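Long-range contacts in H127A/Y244A mutant of alginate lyase AlyC3 in complex with dimannuronate (Psychromonas sp., PDB 7C8F), which cleaves alginate, probably by beta-elimination as in other PL7 polysaccharide lyases, and is captured here as a double mutant holding dimannuronate: residues V23-I31 / E42-I53; K155-N165 / V187-P198. All coordinates share one frame; numbering follows the deposited sequence.

Interaction 1: residues V23-I31 / E42-I53. With MLI (malonate ion), chain F.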
loop_
_atom_site.group_PDB
_atom_site.type_symbol
_atom_site.label_atom_id
_atom_site.label_comp_id
_atom_site.label_asym_id
_atom_site.label_seq_id
_atom_site.Cartn_x
_atom_site.Cartn_y
_atom_site.Cartn_z
ATOM N N VAL B 23 -12.583 25.880 -9.391
ATOM C CA VAL B 23 -11.972 25.114 -8.306
ATOM C C VAL B 23 -12.940 24.978 -7.139
ATOM O O VAL B 23 -12.991 23.940 -6.478
ATOM C CB VAL B 23 -10.602 25.688 -7.879
ATOM C CG1 VAL B 23 -10.753 27.040 -7.195
ATOM C CG2 VAL B 23 -9.876 24.683 -6.966
ATOM N N LEU B 24 -13.730 26.018 -6.868
ATOM C CA LEU B 24 -14.682 25.915 -5.770
ATOM C C LEU B 24 -15.726 24.825 -6.032
ATOM O O LEU B 24 -16.051 24.052 -5.126
ATOM C CB LEU B 24 -15.343 27.271 -5.504
ATOM C CG LEU B 24 -14.334 28.347 -5.066
ATOM C CD1 LEU B 24 -15.096 29.669 -4.862
ATOM C CD2 LEU B 24 -13.631 27.941 -3.797
ATOM N N THR B 25 -16.236 24.700 -7.239
ATOM C CA THR B 25 -17.235 23.661 -7.510
ATOM C C THR B 25 -16.684 22.261 -7.386
ATOM O O THR B 25 -17.387 21.342 -7.214
ATOM C CB THR B 25 -17.875 23.781 -8.906
ATOM O OG1 THR B 25 -16.899 23.679 -9.930
ATOM C CG2 THR B 25 -18.616 25.078 -9.041
ATOM N N GLU B 26 -15.382 22.162 -7.460
ATOM C CA GLU B 26 -14.688 20.889 -7.364
ATOM C C GLU B 26 -14.207 20.554 -5.959
ATOM O O GLU B 26 -13.577 19.571 -5.752
ATOM C CB GLU B 26 -13.469 20.922 -8.289
ATOM C CG GLU B 26 -13.776 20.928 -9.789
ATOM C CD GLU B 26 -14.261 19.597 -10.282
ATOM O OE1 GLU B 26 -13.622 18.611 -9.983
ATOM O OE2 GLU B 26 -15.279 19.534 -10.954
ATOM N N SER B 27 -14.546 21.409 -5.021
ATOM C CA SER B 27 -14.060 21.293 -3.669
ATOM C C SER B 27 -15.046 21.520 -2.551
ATOM O O SER B 27 -16.181 21.799 -2.772
ATOM C CB SER B 27 -12.960 22.355 -3.446
ATOM O OG SER B 27 -11.998 22.387 -4.453
ATOM N N GLU B 28 -14.540 21.383 -1.339
ATOM C CA GLU B 28 -15.244 21.722 -0.121
ATOM C C GLU B 28 -14.316 22.594 0.713
ATOM O O GLU B 28 -13.181 22.640 0.429
ATOM C CB GLU B 28 -15.738 20.516 0.675
ATOM C CG GLU B 28 -14.666 19.599 1.203
ATOM C CD GLU B 28 -15.257 18.366 1.837
ATOM O OE1 GLU B 28 -16.126 17.763 1.231
ATOM O OE2 GLU B 28 -14.833 18.050 2.931
ATOM N N LEU B 29 -14.840 23.270 1.720
ATOM C CA LEU B 29 -14.055 24.101 2.624
ATOM C C LEU B 29 -13.903 23.363 3.945
ATOM O O LEU B 29 -14.895 22.913 4.528
ATOM C CB LEU B 29 -14.742 25.450 2.865
ATOM C CG LEU B 29 -13.977 26.405 3.786
ATOM C CD1 LEU B 29 -12.665 26.878 3.142
ATOM C CD2 LEU B 29 -14.852 27.601 4.158
ATOM N N GLN B 30 -12.661 23.196 4.387
ATOM C CA GLN B 30 -12.342 22.548 5.654
ATOM C C GLN B 30 -11.653 23.606 6.499
ATOM O O GLN B 30 -10.523 24.009 6.203
ATOM C CB GLN B 30 -11.445 21.323 5.432
ATOM C CG GLN B 30 -12.080 20.303 4.479
ATOM C CD GLN B 30 -11.311 18.996 4.346
ATOM O OE1 GLN B 30 -10.134 18.897 4.715
ATOM N NE2 GLN B 30 -11.986 17.981 3.808
ATOM N N ILE B 31 -12.369 24.117 7.478
ATOM C CA ILE B 31 -11.899 25.232 8.259
ATOM C C ILE B 31 -12.121 25.089 9.750
ATOM O O ILE B 31 -13.134 24.677 10.174
ATOM C CB ILE B 31 -12.573 26.514 7.727
ATOM C CG1 ILE B 31 -12.085 27.774 8.415
ATOM C CG2 ILE B 31 -14.076 26.406 7.780
ATOM C CD1 ILE B 31 -12.556 29.009 7.738
ATOM N N GLU B 42 -14.379 22.163 10.750
ATOM C CA GLU B 42 -15.728 22.199 10.240
ATOM C C GLU B 42 -15.675 22.142 8.732
ATOM O O GLU B 42 -14.742 22.561 8.138
ATOM C CB GLU B 42 -16.409 23.452 10.666
ATOM C CG GLU B 42 -16.558 23.540 12.153
ATOM C CD GLU B 42 -17.559 24.570 12.565
ATOM O OE1 GLU B 42 -18.638 24.638 11.995
ATOM O OE2 GLU B 42 -17.276 25.277 13.504
ATOM N N TYR B 43 -16.719 21.597 8.157
ATOM C CA TYR B 43 -16.836 21.389 6.745
ATOM C C TYR B 43 -17.981 22.154 6.153
ATOM O O TYR B 43 -19.031 22.167 6.701
ATOM C CB TYR B 43 -17.018 19.887 6.500
ATOM C CG TYR B 43 -15.948 19.029 7.104
ATOM C CD1 TYR B 43 -15.969 18.660 8.431
ATOM C CD2 TYR B 43 -14.917 18.582 6.341
ATOM C CE1 TYR B 43 -14.984 17.873 8.944
ATOM C CE2 TYR B 43 -13.939 17.799 6.844
ATOM C CZ TYR B 43 -13.972 17.450 8.154
ATOM O OH TYR B 43 -12.965 16.697 8.611
ATOM N N PHE B 44 -17.760 22.774 5.011
ATOM C CA PHE B 44 -18.778 23.529 4.292
ATOM C C PHE B 44 -18.644 23.246 2.808
ATOM O O PHE B 44 -17.599 22.786 2.336
ATOM C CB PHE B 44 -18.673 25.028 4.570
ATOM C CG PHE B 44 -18.747 25.368 6.031
ATOM C CD1 PHE B 44 -19.972 25.420 6.682
ATOM C CD2 PHE B 44 -17.597 25.607 6.762
ATOM C CE1 PHE B 44 -20.044 25.720 8.032
ATOM C CE2 PHE B 44 -17.661 25.911 8.112
ATOM C CZ PHE B 44 -18.889 25.965 8.748
ATOM N N ALA B 45 -19.715 23.521 2.066
ATOM C CA ALA B 45 -19.731 23.270 0.632
ATOM C C ALA B 45 -19.363 21.824 0.308
ATOM O O ALA B 45 -18.603 21.540 -0.622
ATOM C CB ALA B 45 -18.847 24.265 -0.120
ATOM N N LEU B 46 -19.925 20.889 1.085
ATOM C CA LEU B 46 -19.660 19.474 0.859
ATOM C C LEU B 46 -20.006 19.058 -0.563
ATOM O O LEU B 46 -19.426 18.104 -1.093
ATOM C CB LEU B 46 -20.440 18.621 1.862
ATOM C CG LEU B 46 -20.084 18.824 3.334
ATOM C CD1 LEU B 46 -21.083 18.089 4.214
ATOM C CD2 LEU B 46 -18.674 18.332 3.601
ATOM N N ASP B 47 -20.961 19.750 -1.184
ATOM C CA ASP B 47 -21.385 19.498 -2.551
ATOM C C ASP B 47 -20.720 20.411 -3.573
ATOM O O ASP B 47 -21.115 20.404 -4.743
ATOM C CB ASP B 47 -22.914 19.619 -2.656
ATOM C CG ASP B 47 -23.438 21.019 -2.306
ATOM O OD1 ASP B 47 -22.669 21.890 -1.834
ATOM O OD2 ASP B 47 -24.653 21.250 -2.493
ATOM N N GLY B 48 -19.724 21.199 -3.173
ATOM C CA GLY B 48 -19.107 22.097 -4.122
ATOM C C GLY B 48 -19.849 23.395 -4.348
ATOM O O GLY B 48 -19.443 24.177 -5.214
ATOM N N ASN B 49 -20.924 23.652 -3.607
ATOM C CA ASN B 49 -21.660 24.900 -3.769
ATOM C C ASN B 49 -21.200 25.870 -2.696
ATOM O O ASN B 49 -21.581 25.757 -1.527
ATOM C CB ASN B 49 -23.167 24.696 -3.728
ATOM C CG ASN B 49 -23.894 25.906 -4.239
ATOM O OD1 ASN B 49 -23.319 26.997 -4.298
ATOM N ND2 ASN B 49 -25.148 25.734 -4.628
ATOM N N PHE B 50 -20.382 26.832 -3.116
ATOM C CA PHE B 50 -19.858 27.870 -2.248
ATOM C C PHE B 50 -20.738 29.114 -2.196
ATOM O O PHE B 50 -20.340 30.098 -1.566
ATOM C CB PHE B 50 -18.432 28.243 -2.678
ATOM C CG PHE B 50 -17.362 27.333 -2.108
ATOM C CD1 PHE B 50 -17.162 26.048 -2.619
ATOM C CD2 PHE B 50 -16.558 27.770 -1.070
ATOM C CE1 PHE B 50 -16.175 25.213 -2.101
ATOM C CE2 PHE B 50 -15.574 26.958 -0.544
ATOM C CZ PHE B 50 -15.376 25.674 -1.059
ATOM N N THR B 51 -21.926 29.086 -2.809
ATOM C CA THR B 51 -22.801 30.254 -2.768
ATOM C C THR B 51 -23.061 30.646 -1.320
ATOM O O THR B 51 -23.467 29.813 -0.504
ATOM C CB THR B 51 -24.121 29.924 -3.468
ATOM O OG1 THR B 51 -23.880 29.696 -4.866
ATOM C CG2 THR B 51 -25.124 31.091 -3.294
ATOM N N GLY B 52 -22.794 31.913 -0.992
ATOM C CA GLY B 52 -22.995 32.419 0.351
ATOM C C GLY B 52 -21.880 32.154 1.345
ATOM O O GLY B 52 -21.960 32.643 2.481
ATOM N N ILE B 53 -20.845 31.405 0.975
ATOM C CA ILE B 53 -19.787 31.022 1.905
ATOM C C ILE B 53 -18.736 32.127 1.919
ATOM O O ILE B 53 -17.986 32.283 0.952
ATOM C CB ILE B 53 -19.165 29.676 1.518
ATOM C CG1 ILE B 53 -20.237 28.582 1.500
ATOM C CG2 ILE B 53 -18.022 29.320 2.466
ATOM C CD1 ILE B 53 -20.890 28.339 2.837
HETATM C C1 MLI F . -10.256 14.240 5.289
HETATM C C2 MLI F . -11.315 14.925 6.104
HETATM C C3 MLI F . -10.537 14.351 3.822
HETATM O O6 MLI F . -10.971 15.800 6.874
HETATM O O7 MLI F . -12.483 14.621 6.006
HETATM O O8 MLI F . -10.667 15.448 3.336
HETATM O O9 MLI F . -10.617 13.328 3.239
HETATM O O HOH W 1 -20.130 20.811 -7.687
#
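Leu24 lays its CD2 methyl almost squarely over the Phe50 ring, 3.8 Å from the centroid and 6° off the normal. This CH-pi contact sits at the base of an antiparallel beta hairpin, strands 27-31 and 42-44, in the PL7 beta-jelly roll. Leu29/Phe44 and Ile31/Glu42 are hydrogen-bonded pairs, each closed by two 2.9 Å N-H to O bonds, around the non-hydrogen-bonded pair Gln30/Tyr43. Ala45 CB lies over the opposite face of Phe50 toward the rim, so a flat ring suits this slot between aliphatic groups. Phe50 CE2 also reaches the first strand, 3.8 Å from Leu29 CB. With CG anti to the backbone N (chi1 -179°), Leu29 slides CD2 past Ile53 CG2, 4.0 Å away. The beta-branch of Ile31 meets the Phe44 edge, Ile31 CG2 to Phe44 CE2 3.6 Å. Gly48 ends a type I turn where a side chain would strike Thr25 O. On the polar face, the Gln30 amide and Tyr43 ring planes stand 80° apart, Gln30 NE2 at the ring edge. Gln30 NE2 donates to Glu28 OE2 at 3.0 Å, while Glu28 OE1 is bonded to His83. A malonate, probably from the crystallisation liquor, accepts from Gln30 NE2 at O8 and, at 2.8 Å, from Tyr43 OH at O6.

Interaction 2: residues K155-N165 / V187-P198. With BEM (beta-D-mannopyranuronic acid), chain D.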
loop_
_atom_site.group_PDB
_atom_site.type_symbol
_atom_site.label_atom_id
_atom_site.label_comp_id
_atom_site.label_asym_id
_atom_site.label_seq_id
_atom_site.Cartn_x
_atom_site.Cartn_y
_atom_site.Cartn_z
ATOM N N LYS B 155 16.573 31.635 5.586
ATOM C CA LYS B 155 15.417 32.287 6.197
ATOM C C LYS B 155 14.400 32.735 5.152
ATOM O O LYS B 155 14.761 33.312 4.120
ATOM C CB LYS B 155 15.857 33.479 7.052
ATOM C CG LYS B 155 16.719 33.069 8.245
ATOM C CD LYS B 155 16.998 34.242 9.177
ATOM C CE LYS B 155 18.037 33.880 10.233
ATOM N NZ LYS B 155 17.442 33.584 11.565
ATOM N N GLY B 156 13.124 32.449 5.414
ATOM C CA GLY B 156 12.069 32.995 4.586
ATOM C C GLY B 156 12.009 32.438 3.181
ATOM O O GLY B 156 11.646 33.161 2.249
ATOM N N HIS B 157 12.360 31.166 3.000
ATOM C CA HIS B 157 12.197 30.524 1.705
ATOM C C HIS B 157 10.910 29.708 1.664
ATOM O O HIS B 157 10.371 29.285 2.691
ATOM C CB HIS B 157 13.372 29.588 1.397
ATOM C CG HIS B 157 14.616 30.299 0.966
ATOM N ND1 HIS B 157 15.431 29.825 -0.037
ATOM C CD2 HIS B 157 15.177 31.454 1.400
ATOM C CE1 HIS B 157 16.464 30.646 -0.186
ATOM N NE2 HIS B 157 16.323 31.650 0.662
ATOM N N PHE B 158 10.438 29.498 0.444
ATOM C CA PHE B 158 9.453 28.464 0.157
ATOM C C PHE B 158 10.170 27.130 0.010
ATOM O O PHE B 158 11.272 27.065 -0.546
ATOM C CB PHE B 158 8.788 28.766 -1.179
ATOM C CG PHE B 158 7.917 29.986 -1.182
ATOM C CD1 PHE B 158 6.930 30.167 -0.222
ATOM C CD2 PHE B 158 8.081 30.948 -2.165
ATOM C CE1 PHE B 158 6.107 31.279 -0.257
ATOM C CE2 PHE B 158 7.262 32.068 -2.206
ATOM C CZ PHE B 158 6.283 32.237 -1.242
ATOM N N TRP B 159 9.528 26.057 0.479
ATOM C CA TRP B 159 10.094 24.715 0.390
ATOM C C TRP B 159 9.001 23.737 -0.005
ATOM O O TRP B 159 7.836 23.911 0.365
ATOM C CB TRP B 159 10.660 24.220 1.733
ATOM C CG TRP B 159 11.744 25.085 2.291
ATOM C CD1 TRP B 159 11.572 26.201 3.056
ATOM C CD2 TRP B 159 13.157 24.915 2.127
ATOM N NE1 TRP B 159 12.798 26.733 3.386
ATOM C CE2 TRP B 159 13.781 25.971 2.820
ATOM C CE3 TRP B 159 13.951 23.983 1.455
ATOM C CZ2 TRP B 159 15.163 26.123 2.864
ATOM C CZ3 TRP B 159 15.345 24.139 1.504
ATOM C CH2 TRP B 159 15.922 25.199 2.203
ATOM N N ALA B 160 9.398 22.694 -0.728
ATOM C CA ALA B 160 8.556 21.514 -0.926
ATOM C C ALA B 160 9.065 20.406 -0.016
ATOM O O ALA B 160 10.209 19.960 -0.152
ATOM C CB ALA B 160 8.594 21.055 -2.381
ATOM N N MET B 161 8.233 19.989 0.930
ATOM C CA MET B 161 8.547 18.898 1.839
ATOM C C MET B 161 7.857 17.666 1.276
ATOM O O MET B 161 6.625 17.587 1.278
ATOM C CB MET B 161 8.013 19.223 3.233
ATOM C CG MET B 161 8.458 20.589 3.775
ATOM S SD MET B 161 10.255 20.712 3.897
ATOM C CE MET B 161 10.449 22.214 4.873
ATOM N N VAL B 162 8.632 16.716 0.778
ATOM C CA VAL B 162 8.098 15.568 0.048
ATOM C C VAL B 162 8.326 14.310 0.865
ATOM O O VAL B 162 9.473 13.950 1.161
ATOM C CB VAL B 162 8.724 15.458 -1.351
ATOM C CG1 VAL B 162 8.184 14.239 -2.089
ATOM C CG2 VAL B 162 8.451 16.732 -2.147
ATOM N N LYS B 163 7.237 13.630 1.221
ATOM C CA LYS B 163 7.348 12.331 1.864
ATOM C C LYS B 163 7.852 11.339 0.823
ATOM O O LYS B 163 7.270 11.227 -0.269
ATOM C CB LYS B 163 5.955 11.955 2.377
ATOM C CG LYS B 163 5.752 10.523 2.856
ATOM C CD LYS B 163 6.544 10.177 4.125
ATOM C CE LYS B 163 5.953 8.869 4.708
ATOM N NZ LYS B 163 6.749 8.269 5.810
ATOM N N ASN B 164 8.954 10.638 1.137
ATOM C CA ASN B 164 9.719 9.878 0.153
ATOM C C ASN B 164 9.587 8.363 0.309
ATOM O O ASN B 164 10.419 7.619 -0.214
ATOM C CB ASN B 164 11.197 10.284 0.210
ATOM C CG ASN B 164 11.913 10.070 -1.106
ATOM O OD1 ASN B 164 11.306 10.080 -2.173
ATOM N ND2 ASN B 164 13.222 9.864 -1.034
ATOM N N ASN B 165 8.592 7.901 1.052
ATOM C CA ASN B 165 8.188 6.497 1.073
ATOM C C ASN B 165 6.721 6.476 1.485
ATOM O O ASN B 165 6.113 7.529 1.687
ATOM C CB ASN B 165 9.116 5.656 1.973
ATOM C CG ASN B 165 9.135 6.137 3.422
ATOM O OD1 ASN B 165 8.116 6.551 3.973
ATOM N ND2 ASN B 165 10.316 6.063 4.052
ATOM N N VAL B 187 15.505 10.628 5.780
ATOM C CA VAL B 187 15.214 9.524 4.881
ATOM C C VAL B 187 13.752 9.536 4.451
ATOM O O VAL B 187 13.439 9.365 3.268
ATOM C CB VAL B 187 15.576 8.177 5.548
ATOM C CG1 VAL B 187 15.132 6.998 4.687
ATOM C CG2 VAL B 187 17.080 8.108 5.862
ATOM N N ALA B 188 12.847 9.746 5.401
ATOM C CA ALA B 188 11.428 9.737 5.084
ATOM C C ALA B 188 11.013 10.949 4.265
ATOM O O ALA B 188 9.949 10.907 3.643
ATOM C CB ALA B 188 10.611 9.679 6.376
ATOM N N TYR B 189 11.812 12.023 4.253
ATOM C CA TYR B 189 11.473 13.253 3.544
ATOM C C TYR B 189 12.620 13.690 2.654
ATOM O O TYR B 189 13.795 13.505 2.990
ATOM C CB TYR B 189 11.106 14.397 4.492
ATOM C CG TYR B 189 9.882 14.054 5.298
ATOM C CD1 TYR B 189 8.602 14.324 4.812
ATOM C CD2 TYR B 189 9.998 13.386 6.509
ATOM C CE1 TYR B 189 7.472 13.962 5.540
ATOM C CE2 TYR B 189 8.875 13.022 7.237
ATOM C CZ TYR B 189 7.621 13.312 6.753
ATOM O OH TYR B 189 6.517 12.936 7.486
ATOM N N LYS B 190 12.259 14.230 1.500
ATOM C CA LYS B 190 13.163 14.961 0.626
ATOM C C LYS B 190 12.671 16.395 0.564
ATOM O O LYS B 190 11.472 16.639 0.391
ATOM C CB LYS B 190 13.163 14.332 -0.769
ATOM C CG LYS B 190 14.222 14.892 -1.700
ATOM C CD LYS B 190 14.423 13.998 -2.913
ATOM C CE LYS B 190 15.350 14.653 -3.928
ATOM N NZ LYS B 190 16.574 15.182 -3.295
ATOM N N LYS B 191 13.577 17.348 0.737
ATOM C CA LYS B 191 13.212 18.754 0.790
ATOM C C LYS B 191 13.803 19.487 -0.403
ATOM O O LYS B 191 14.977 19.292 -0.741
ATOM C CB LYS B 191 13.690 19.383 2.106
ATOM C CG LYS B 191 13.137 18.642 3.329
ATOM C CD LYS B 191 13.543 19.277 4.654
ATOM C CE LYS B 191 14.981 18.967 5.005
ATOM N NZ LYS B 191 15.278 19.337 6.416
ATOM N N TYR B 192 12.991 20.331 -1.037
ATOM C CA TYR B 192 13.416 21.122 -2.187
ATOM C C TYR B 192 13.255 22.604 -1.884
ATOM O O TYR B 192 12.190 23.045 -1.436
ATOM C CB TYR B 192 12.578 20.795 -3.427
ATOM C CG TYR B 192 12.661 19.350 -3.890
ATOM C CD1 TYR B 192 11.808 18.390 -3.387
ATOM C CD2 TYR B 192 13.609 18.952 -4.842
ATOM C CE1 TYR B 192 11.878 17.065 -3.817
ATOM C CE2 TYR B 192 13.689 17.642 -5.276
ATOM C CZ TYR B 192 12.820 16.698 -4.759
ATOM O OH TYR B 192 12.899 15.385 -5.189
ATOM N N ASP B 193 14.317 23.380 -2.143
ATOM C CA ASP B 193 14.300 24.823 -1.973
ATOM C C ASP B 193 13.601 25.433 -3.171
ATOM O O ASP B 193 14.066 25.300 -4.310
ATOM C CB ASP B 193 15.749 25.305 -1.910
ATOM C CG ASP B 193 15.889 26.777 -1.556
ATOM O OD1 ASP B 193 14.893 27.517 -1.432
ATOM O OD2 ASP B 193 17.070 27.191 -1.405
ATOM N N LEU B 194 12.465 26.078 -2.931
ATOM C CA LEU B 194 11.720 26.704 -4.006
ATOM C C LEU B 194 12.012 28.190 -4.115
ATOM O O LEU B 194 11.344 28.881 -4.886
ATOM C CB LEU B 194 10.219 26.452 -3.822
ATOM C CG LEU B 194 9.821 24.974 -3.716
ATOM C CD1 LEU B 194 8.298 24.842 -3.581
ATOM C CD2 LEU B 194 10.334 24.162 -4.901
ATOM N N GLY B 195 12.997 28.682 -3.374
ATOM C CA GLY B 195 13.463 30.047 -3.511
ATOM C C GLY B 195 13.024 30.946 -2.358
ATOM O O GLY B 195 12.052 30.680 -1.643
ATOM N N LYS B 196 13.744 32.054 -2.207
ATOM C CA LYS B 196 13.364 33.086 -1.252
ATOM C C LYS B 196 11.989 33.637 -1.609
ATOM O O LYS B 196 11.721 33.947 -2.773
ATOM C CB LYS B 196 14.401 34.217 -1.301
ATOM C CG LYS B 196 14.061 35.424 -0.441
ATOM C CD LYS B 196 14.254 35.144 1.042
ATOM C CE LYS B 196 13.490 36.148 1.901
ATOM N NZ LYS B 196 12.000 35.963 1.815
ATOM N N ALA B 197 11.116 33.774 -0.633
ATOM C CA ALA B 197 9.795 34.320 -0.881
ATOM C C ALA B 197 9.953 35.821 -1.053
ATOM O O ALA B 197 10.624 36.442 -0.286
ATOM C CB ALA B 197 8.896 34.018 0.272
ATOM N N PRO B 198 9.323 36.397 -2.054
ATOM C CA PRO B 198 9.502 37.834 -2.286
ATOM C C PRO B 198 8.567 38.655 -1.471
ATOM O O PRO B 198 7.641 38.181 -0.954
ATOM C CB PRO B 198 9.152 37.970 -3.747
ATOM C CG PRO B 198 8.121 36.908 -3.939
ATOM C CD PRO B 198 8.609 35.760 -3.147
HETATM C C1 BEM D . 1.262 16.838 9.544
HETATM C C2 BEM D . 2.079 17.913 10.253
HETATM O O2 BEM D . 2.536 17.428 11.507
HETATM C C3 BEM D . 3.307 18.221 9.429
HETATM O O3 BEM D . 4.177 19.044 10.132
HETATM C C4 BEM D . 4.090 16.959 9.349
HETATM O O4 BEM D . 5.381 17.176 8.861
HETATM C C5 BEM D . 3.288 16.004 8.541
HETATM O O5 BEM D . 2.120 15.763 9.282
HETATM C C6 BEM D . 4.045 14.753 8.352
HETATM O O6B BEM D . 3.853 13.826 9.101
HETATM O O6A BEM D . 4.649 14.681 7.321
HETATM O O HOH W 2 7.231 10.147 7.861
HETATM O O HOH W 3 13.240 7.190 1.464
HETATM O O HOH W 4 15.014 11.227 1.351
#
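His157 and Asp193 meet near one end of two antiparallel neighbours, strands 157-163 and 189-196, within the curled sheet of the PL7 beta-jelly roll that carries the substrate pocket. The backbone ladder comes first. Ala160 with Tyr192 and Val162 with Lys190 are hydrogen-bonded pairs, each closed by two N-H to O bonds, and Asn164 N reaches Ala188 O beyond them. Toward the other end the regular pairing breaks: Phe158 N bonds Gly195 O while Phe158 O accepts from Leu194 N. Gly156 O accepts twice, from Ala197 N at 3.0 Å and from Lys196 NZ at 2.9 Å; the lysine folds back to do so, and its ammonium also bonds Ala197 O.

Among the polar side chains, His157 ND1 donates to Asp193 OD1 at 2.7 Å, nearly straight (176°), in the imidazole plane and on the syn side of the carboxylate. Asp193 OD1 also accepts from Gly195 N, an Asx turn that steadies the carboxylate. Replacing His157 with an alanine is likely to leave Asp193 OD1 with its own-strand bond from Gly195 N but no mate across the strands, and to take away the ring face on which Lys196 CB rests.

Ring contacts follow. Ala197 CB sits over the Phe158 face, 3.7 Å from the centroid, and Phe205 meets that phenylalanine edge-to-face. Trp159 lies over Asp193, the indole and carboxylate planes only 22° apart, with Trp159 CZ3 3.6 Å from Asp193 CB.

Apolar contacts lie on both faces. Val162 CG2 touches the Tyr192 edge at CE1, 3.8 Å away, and on the other face Met161 SD rests against the aliphatic part of Lys191.

Ligand binding falls to Tyr189, on the Met161 face. His140 and Lys170 also bind the mannuronate, and Tyr189 OH donates to its carboxylate oxygen O6A at 2.6 Å.

Interactions 1 and 2 pair strands of the same curled antiparallel sheet, on opposite sides of the chain's centre, their centres 29 Å apart. Interaction 1 buries Leu24, Leu29, Ile31 and Phe50 while Tyr43 and Leu46 are exposed; interaction 2 buries Phe158, Ala160 and Val162 while Lys190, Lys191 and Lys196 lie at the surface. Interaction 1 is a hairpin with a short ladder, so much of its grip comes from the turns after strand 42-44, which bring an aromatic ring back onto helix and strand. Interaction 2 joins longer strands, relies on a fuller ladder and adds a histidine-carboxylate bond. Its ligand is a mannuronate unit of the bound dimannuronate, whereas interaction 1 holds malonate, probably a crystallisation additive.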